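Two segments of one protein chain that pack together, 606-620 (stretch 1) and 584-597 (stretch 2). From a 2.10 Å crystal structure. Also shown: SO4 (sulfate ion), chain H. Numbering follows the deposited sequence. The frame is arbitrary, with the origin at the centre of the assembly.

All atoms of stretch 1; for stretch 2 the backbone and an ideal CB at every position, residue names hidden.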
# COMPACT_ATOMS: atom_id res chain seq x y z
N ASP A 606 -13.73 -32.47 -32.02
CA ASP A 606 -13.95 -31.21 -32.72
C ASP A 606 -15.26 -30.57 -32.31
O ASP A 606 -15.36 -29.35 -32.17
CB ASP A 606 -13.93 -31.40 -34.23
CG ASP A 606 -12.53 -31.59 -34.78
OD1 ASP A 606 -11.57 -31.10 -34.14
OD2 ASP A 606 -12.39 -32.22 -35.84
N ALA A 607 -16.28 -31.40 -32.10
CA ALA A 607 -17.58 -30.91 -31.67
C ALA A 607 -17.50 -30.36 -30.25
O ALA A 607 -17.91 -29.24 -30.00
CB ALA A 607 -18.62 -32.03 -31.77
N LEU A 608 -16.95 -31.15 -29.34
CA LEU A 608 -16.79 -30.70 -27.96
C LEU A 608 -15.98 -29.40 -27.90
O LEU A 608 -16.33 -28.46 -27.17
CB LEU A 608 -16.09 -31.78 -27.14
CG LEU A 608 -15.63 -31.35 -25.75
CD1 LEU A 608 -16.82 -30.92 -24.91
CD2 LEU A 608 -14.86 -32.48 -25.08
N SER A 609 -14.90 -29.35 -28.67
CA SER A 609 -14.07 -28.15 -28.73
C SER A 609 -14.86 -26.94 -29.24
O SER A 609 -14.68 -25.83 -28.73
CB SER A 609 -12.84 -28.39 -29.61
OG SER A 609 -12.22 -27.17 -29.93
N GLU A 610 -15.72 -27.13 -30.23
CA GLU A 610 -16.52 -26.02 -30.74
C GLU A 610 -17.55 -25.58 -29.70
O GLU A 610 -17.77 -24.38 -29.50
CB GLU A 610 -17.20 -26.35 -32.07
CG GLU A 610 -18.12 -25.23 -32.55
CD GLU A 610 -18.48 -25.29 -34.03
OE1 GLU A 610 -18.26 -26.34 -34.68
OE2 GLU A 610 -19.01 -24.28 -34.53
N LEU A 611 -18.18 -26.55 -29.04
CA LEU A 611 -19.11 -26.23 -27.95
C LEU A 611 -18.41 -25.37 -26.90
O LEU A 611 -18.94 -24.33 -26.50
CB LEU A 611 -19.69 -27.51 -27.33
CG LEU A 611 -20.78 -27.37 -26.24
CD1 LEU A 611 -20.20 -26.87 -24.92
CD2 LEU A 611 -21.91 -26.47 -26.70
N ARG A 612 -17.24 -25.80 -26.44
CA ARG A 612 -16.46 -25.01 -25.48
C ARG A 612 -16.21 -23.59 -25.99
O ARG A 612 -16.40 -22.61 -25.26
CB ARG A 612 -15.13 -25.69 -25.14
CG ARG A 612 -15.25 -26.92 -24.23
CD ARG A 612 -13.88 -27.39 -23.75
NE ARG A 612 -13.26 -26.42 -22.84
CZ ARG A 612 -11.96 -26.36 -22.57
NH1 ARG A 612 -11.12 -27.22 -23.15
NH2 ARG A 612 -11.49 -25.44 -21.74
N GLU A 613 -15.78 -23.48 -27.24
CA GLU A 613 -15.46 -22.19 -27.86
C GLU A 613 -16.68 -21.26 -27.88
O GLU A 613 -16.56 -20.05 -27.63
CB GLU A 613 -14.96 -22.41 -29.29
CG GLU A 613 -14.46 -21.16 -29.99
CD GLU A 613 -14.03 -21.42 -31.42
OE1 GLU A 613 -14.05 -22.60 -31.84
OE2 GLU A 613 -13.68 -20.46 -32.13
N ALA A 614 -17.85 -21.81 -28.19
CA ALA A 614 -19.08 -21.03 -28.21
C ALA A 614 -19.35 -20.42 -26.85
O ALA A 614 -19.64 -19.22 -26.74
CB ALA A 614 -20.26 -21.90 -28.66
N ALA A 615 -19.25 -21.23 -25.80
CA ALA A 615 -19.45 -20.75 -24.43
C ALA A 615 -18.37 -19.77 -24.02
O ALA A 615 -18.64 -18.82 -23.30
CB ALA A 615 -19.52 -21.92 -23.45
N ASP A 616 -17.13 -20.02 -24.45
CA ASP A 616 -16.03 -19.09 -24.17
C ASP A 616 -16.30 -17.72 -24.81
O ASP A 616 -16.04 -16.68 -24.20
CB ASP A 616 -14.70 -19.66 -24.67
CG ASP A 616 -14.21 -20.88 -23.86
OD1 ASP A 616 -14.72 -21.13 -22.75
OD2 ASP A 616 -13.29 -21.57 -24.35
N PHE A 617 -16.80 -17.72 -26.04
CA PHE A 617 -17.12 -16.46 -26.70
C PHE A 617 -18.10 -15.65 -25.85
O PHE A 617 -17.91 -14.45 -25.65
CB PHE A 617 -17.73 -16.70 -28.08
CG PHE A 617 -16.72 -16.75 -29.20
CD1 PHE A 617 -16.71 -17.80 -30.10
CD2 PHE A 617 -15.79 -15.74 -29.36
CE1 PHE A 617 -15.80 -17.85 -31.13
CE2 PHE A 617 -14.87 -15.78 -30.38
CZ PHE A 617 -14.87 -16.84 -31.27
N CYS A 618 -19.15 -16.31 -25.37
CA CYS A 618 -20.17 -15.64 -24.57
C CYS A 618 -19.60 -15.01 -23.30
O CYS A 618 -19.87 -13.85 -22.99
CB CYS A 618 -21.30 -16.61 -24.21
SG CYS A 618 -22.25 -17.22 -25.62
N ARG A 619 -18.80 -15.78 -22.57
CA ARG A 619 -18.26 -15.29 -21.30
C ARG A 619 -17.21 -14.21 -21.51
O ARG A 619 -17.16 -13.24 -20.77
CB ARG A 619 -17.70 -16.45 -20.47
CG ARG A 619 -18.73 -17.50 -20.11
CD ARG A 619 -18.30 -18.35 -18.92
NE ARG A 619 -19.32 -19.34 -18.60
CZ ARG A 619 -19.31 -20.60 -19.04
NH1 ARG A 619 -18.32 -21.02 -19.81
NH2 ARG A 619 -20.29 -21.43 -18.70
N TYR A 620 -16.39 -14.37 -22.54
CA TYR A 620 -15.35 -13.41 -22.83
C TYR A 620 -15.91 -12.08 -23.34
O TYR A 620 -15.52 -11.01 -22.87
CB TYR A 620 -14.35 -13.98 -23.85
CG TYR A 620 -13.27 -12.98 -24.22
CD1 TYR A 620 -12.24 -12.67 -23.33
CD2 TYR A 620 -13.29 -12.34 -25.44
CE1 TYR A 620 -11.26 -11.75 -23.66
CE2 TYR A 620 -12.31 -11.42 -25.79
CZ TYR A 620 -11.30 -11.13 -24.89
OH TYR A 620 -10.34 -10.21 -25.25
N UNK A 584 -26.24 -22.23 -20.47
CA UNK A 584 -27.19 -23.13 -21.11
C UNK A 584 -26.48 -24.02 -22.14
O UNK A 584 -26.81 -25.20 -22.29
CB UNK A 584 -28.31 -22.33 -21.78
N UNK A 585 -25.49 -23.46 -22.82
CA UNK A 585 -24.69 -24.20 -23.79
C UNK A 585 -24.02 -25.42 -23.17
O UNK A 585 -24.14 -26.53 -23.68
CB UNK A 585 -23.63 -23.28 -24.40
N UNK A 586 -23.30 -25.20 -22.08
CA UNK A 586 -22.56 -26.28 -21.43
C UNK A 586 -23.54 -27.26 -20.80
O UNK A 586 -23.33 -28.47 -20.81
CB UNK A 586 -21.60 -25.73 -20.38
N UNK A 587 -24.61 -26.71 -20.24
CA UNK A 587 -25.67 -27.52 -19.66
C UNK A 587 -26.28 -28.46 -20.69
O UNK A 587 -26.72 -29.56 -20.36
CB UNK A 587 -26.75 -26.62 -19.06
N UNK A 588 -26.31 -28.02 -21.95
CA UNK A 588 -26.91 -28.81 -23.03
C UNK A 588 -25.87 -29.25 -24.05
O UNK A 588 -26.19 -29.49 -25.22
CB UNK A 588 -28.01 -28.01 -23.73
N UNK A 589 -24.63 -29.39 -23.61
CA UNK A 589 -23.51 -29.72 -24.50
C UNK A 589 -23.76 -30.96 -25.36
O UNK A 589 -23.39 -31.00 -26.53
CB UNK A 589 -22.24 -29.93 -23.67
N UNK A 590 -24.40 -31.98 -24.78
CA UNK A 590 -24.63 -33.22 -25.51
C UNK A 590 -25.52 -32.98 -26.73
O UNK A 590 -25.25 -33.49 -27.82
CB UNK A 590 -25.26 -34.27 -24.59
N UNK A 591 -26.57 -32.20 -26.52
CA UNK A 591 -27.50 -31.83 -27.58
C UNK A 591 -26.78 -31.09 -28.71
O UNK A 591 -26.94 -31.42 -29.88
CB UNK A 591 -28.63 -30.96 -27.02
N UNK A 592 -25.99 -30.09 -28.35
CA UNK A 592 -25.27 -29.31 -29.35
C UNK A 592 -24.12 -30.08 -30.00
O UNK A 592 -23.84 -29.92 -31.19
CB UNK A 592 -24.73 -28.03 -28.71
N UNK A 593 -23.45 -30.92 -29.22
CA UNK A 593 -22.41 -31.78 -29.78
C UNK A 593 -23.05 -32.73 -30.79
O UNK A 593 -22.49 -32.98 -31.86
CB UNK A 593 -21.69 -32.56 -28.68
N UNK A 594 -24.23 -33.24 -30.46
CA UNK A 594 -24.96 -34.13 -31.36
C UNK A 594 -25.26 -33.44 -32.68
O UNK A 594 -25.10 -34.02 -33.75
CB UNK A 594 -26.26 -34.60 -30.71
N UNK A 595 -25.70 -32.18 -32.60
CA UNK A 595 -25.98 -31.39 -33.79
C UNK A 595 -24.73 -31.16 -34.63
O UNK A 595 -24.76 -31.27 -35.85
CB UNK A 595 -26.59 -30.05 -33.39
N UNK A 596 -23.63 -30.82 -33.96
CA UNK A 596 -22.36 -30.57 -34.63
C UNK A 596 -21.89 -31.80 -35.39
O UNK A 596 -21.28 -31.70 -36.46
CB UNK A 596 -21.30 -30.14 -33.62
N UNK A 597 -22.15 -32.98 -34.84
CA UNK A 597 -21.75 -34.21 -35.50
C UNK A 597 -22.68 -34.53 -36.67
O UNK A 597 -22.22 -34.89 -37.76
CB UNK A 597 -21.74 -35.37 -34.50
S SO4 H . -31.55 -26.93 -18.48
O1 SO4 H . -30.44 -26.11 -17.98
O2 SO4 H . -31.11 -27.70 -19.64
O3 SO4 H . -32.00 -27.83 -17.42
O4 SO4 H . -32.66 -26.06 -18.87

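Position 584 is helical, and its CB has nothing of stretch 1 within 5.5 Å. Stretch 1 sets no preference here. The residue is Leu584.

Position 585 points its CB toward stretch 1. The ideal CB lies 4.3 Å from Leu611 CD2 and 4.4 Å from Ala615 CB. Beyond them lie the small Ala614 and the thiol of Cys618, so the surface is apolar and leaves room. Leucine, isoleucine or methionine would suit. The residue is Leu585, which sits as a knob among Leu611, Ala614, Ala615 and Cys618. Its CD1 is 4.1 Å from Ala614 CB and 4.1 Å from Cys618 SG.

Position 586 points its CB sideways. The ideal CB is 4.8 Å from Arg619 NH2 and 4.9 Å from Leu611 CD1. A guanidinium within reach favours an acid, and glutamine could also accept from it. The residue is Glu586. Its end turns nearer to stretch 1 and forms a salt bridge. Arg619 NH1 and Arg619 NH2 both donate to Glu586 OE2, at 2.6 and 2.7 Å. The oxygen lies at the edge of the guanidinium, near its plane, so two nitrogens can share it. The stem packs too, with Glu586 CG 3.9 Å from Ala615 CB.

Position 587 is out of reach of stretch 1. The sulfate lies on its side, so a small hydroxyl or a basic group would suit. The residue is Ser587, whose OG donates to SO4 O1 at 2.9 Å.

Position 588 leaves helical phi/psi (-114/27) between two helices and stands at the N-cap of the second, where serine, aspartate or asparagine would also suit. The sulfate S is about 6.4 Å from the ideal CB, within reach of a long basic chain. The residue is Arg588. Its NE donates to SO4 O2 at 3.1 Å, and its NH1 to SO4 O4 at 2.9 Å.

Position 589 points its CB sideways, with the ideal CB 3.9 Å from Leu611 CD1. A small residue such as alanine or serine fits easily. The residue is Ser589. Its OG turns back to its own stretch and donates to Glu586 O at 3.1 Å.

Positions 590 and 591 make no contact, and many residues would do. They are Ala590 and His591.

Position 592 points its CB toward Leu611 CD2, 3.8 Å from the ideal CB. An apolar residue suits. The residue is Phe592; its CB packs on Leu611, while its end leads away.

Position 593 points its CB sideways, with the ideal CB 4.4 Å from Ala607 CB. A branched apolar chain could fill the space beside this small residue. The residue is Ile593, whose end comes nearer to stretch 1. Its CG2 is 3.7 Å from Ala607 CB, and its CD1 is 4.0 Å from Leu608 CD1.

Position 594 points its CB away and 595 is out of reach, so stretch 1 sets no preference. The residues are Ala594 and Leu595.

Position 596 points toward Ala607, with the ideal CB 3.8 Å from Ala607 CB. Leucine or methionine would suit. The residue is Leu596, whose CD1 is 3.3 Å from Ala607 O.

Position 597 points its CB sideways, with the ideal CB 5.3 Å from Ala607 CB. Only a longer chain could touch stretch 1, and several would suit. The residue is Gln597, whose CG lies 4.1 Å from Ala607 CB.

Stretch 2 584-597: LLESRSAHFIALLQ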
# COMPACT_ATOMS: atom_id res chain seq x y z
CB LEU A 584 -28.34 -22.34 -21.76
CG LEU A 584 -29.31 -21.63 -20.79
CD1 LEU A 584 -30.31 -20.74 -21.53
CD2 LEU A 584 -30.04 -22.63 -19.89
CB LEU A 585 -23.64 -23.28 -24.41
CG LEU A 585 -24.17 -22.33 -25.47
CD1 LEU A 585 -23.14 -21.26 -25.82
CD2 LEU A 585 -24.59 -23.11 -26.71
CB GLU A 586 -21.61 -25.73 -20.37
CG GLU A 586 -20.60 -24.73 -20.90
CD GLU A 586 -19.36 -24.67 -20.03
OE1 GLU A 586 -18.77 -25.73 -19.77
OE2 GLU A 586 -18.99 -23.55 -19.62
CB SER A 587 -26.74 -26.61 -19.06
OG SER A 587 -27.87 -27.37 -18.69
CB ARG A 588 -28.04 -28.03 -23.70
CG ARG A 588 -29.14 -27.62 -22.72
CD ARG A 588 -30.07 -26.56 -23.31
NE ARG A 588 -31.04 -26.11 -22.31
CZ ARG A 588 -31.93 -25.15 -22.50
NH1 ARG A 588 -32.77 -24.81 -21.53
NH2 ARG A 588 -31.99 -24.52 -23.67
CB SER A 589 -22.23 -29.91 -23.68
OG SER A 589 -22.45 -30.83 -22.63
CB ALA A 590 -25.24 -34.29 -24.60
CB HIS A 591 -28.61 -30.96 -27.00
CG HIS A 591 -29.57 -30.42 -28.02
ND1 HIS A 591 -30.52 -31.21 -28.63
CD2 HIS A 591 -29.74 -29.17 -28.51
CE1 HIS A 591 -31.22 -30.47 -29.47
NE2 HIS A 591 -30.77 -29.23 -29.41
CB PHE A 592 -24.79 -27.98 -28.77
CG PHE A 592 -25.89 -26.97 -28.62
CD1 PHE A 592 -26.55 -26.82 -27.41
CD2 PHE A 592 -26.27 -26.18 -29.69
CE1 PHE A 592 -27.57 -25.90 -27.27
CE2 PHE A 592 -27.30 -25.25 -29.56
CZ PHE A 592 -27.95 -25.11 -28.35
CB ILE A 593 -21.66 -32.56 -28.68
CG1 ILE A 593 -20.75 -31.62 -27.89
CG2 ILE A 593 -20.85 -33.71 -29.29
CD1 ILE A 593 -20.12 -32.25 -26.67
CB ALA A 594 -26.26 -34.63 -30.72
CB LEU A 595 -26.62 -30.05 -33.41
CG LEU A 595 -28.14 -29.93 -33.54
CD1 LEU A 595 -28.85 -31.17 -33.00
CD2 LEU A 595 -28.64 -28.67 -32.84
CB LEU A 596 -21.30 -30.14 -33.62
CG LEU A 596 -21.45 -28.73 -33.06
CD1 LEU A 596 -20.54 -28.52 -31.86
CD2 LEU A 596 -21.18 -27.69 -34.14
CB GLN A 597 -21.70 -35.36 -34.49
CG GLN A 597 -20.57 -35.22 -33.48
CD GLN A 597 -20.22 -36.55 -32.85
OE1 GLN A 597 -21.01 -37.12 -32.09
NE2 GLN A 597 -19.02 -37.07 -33.16
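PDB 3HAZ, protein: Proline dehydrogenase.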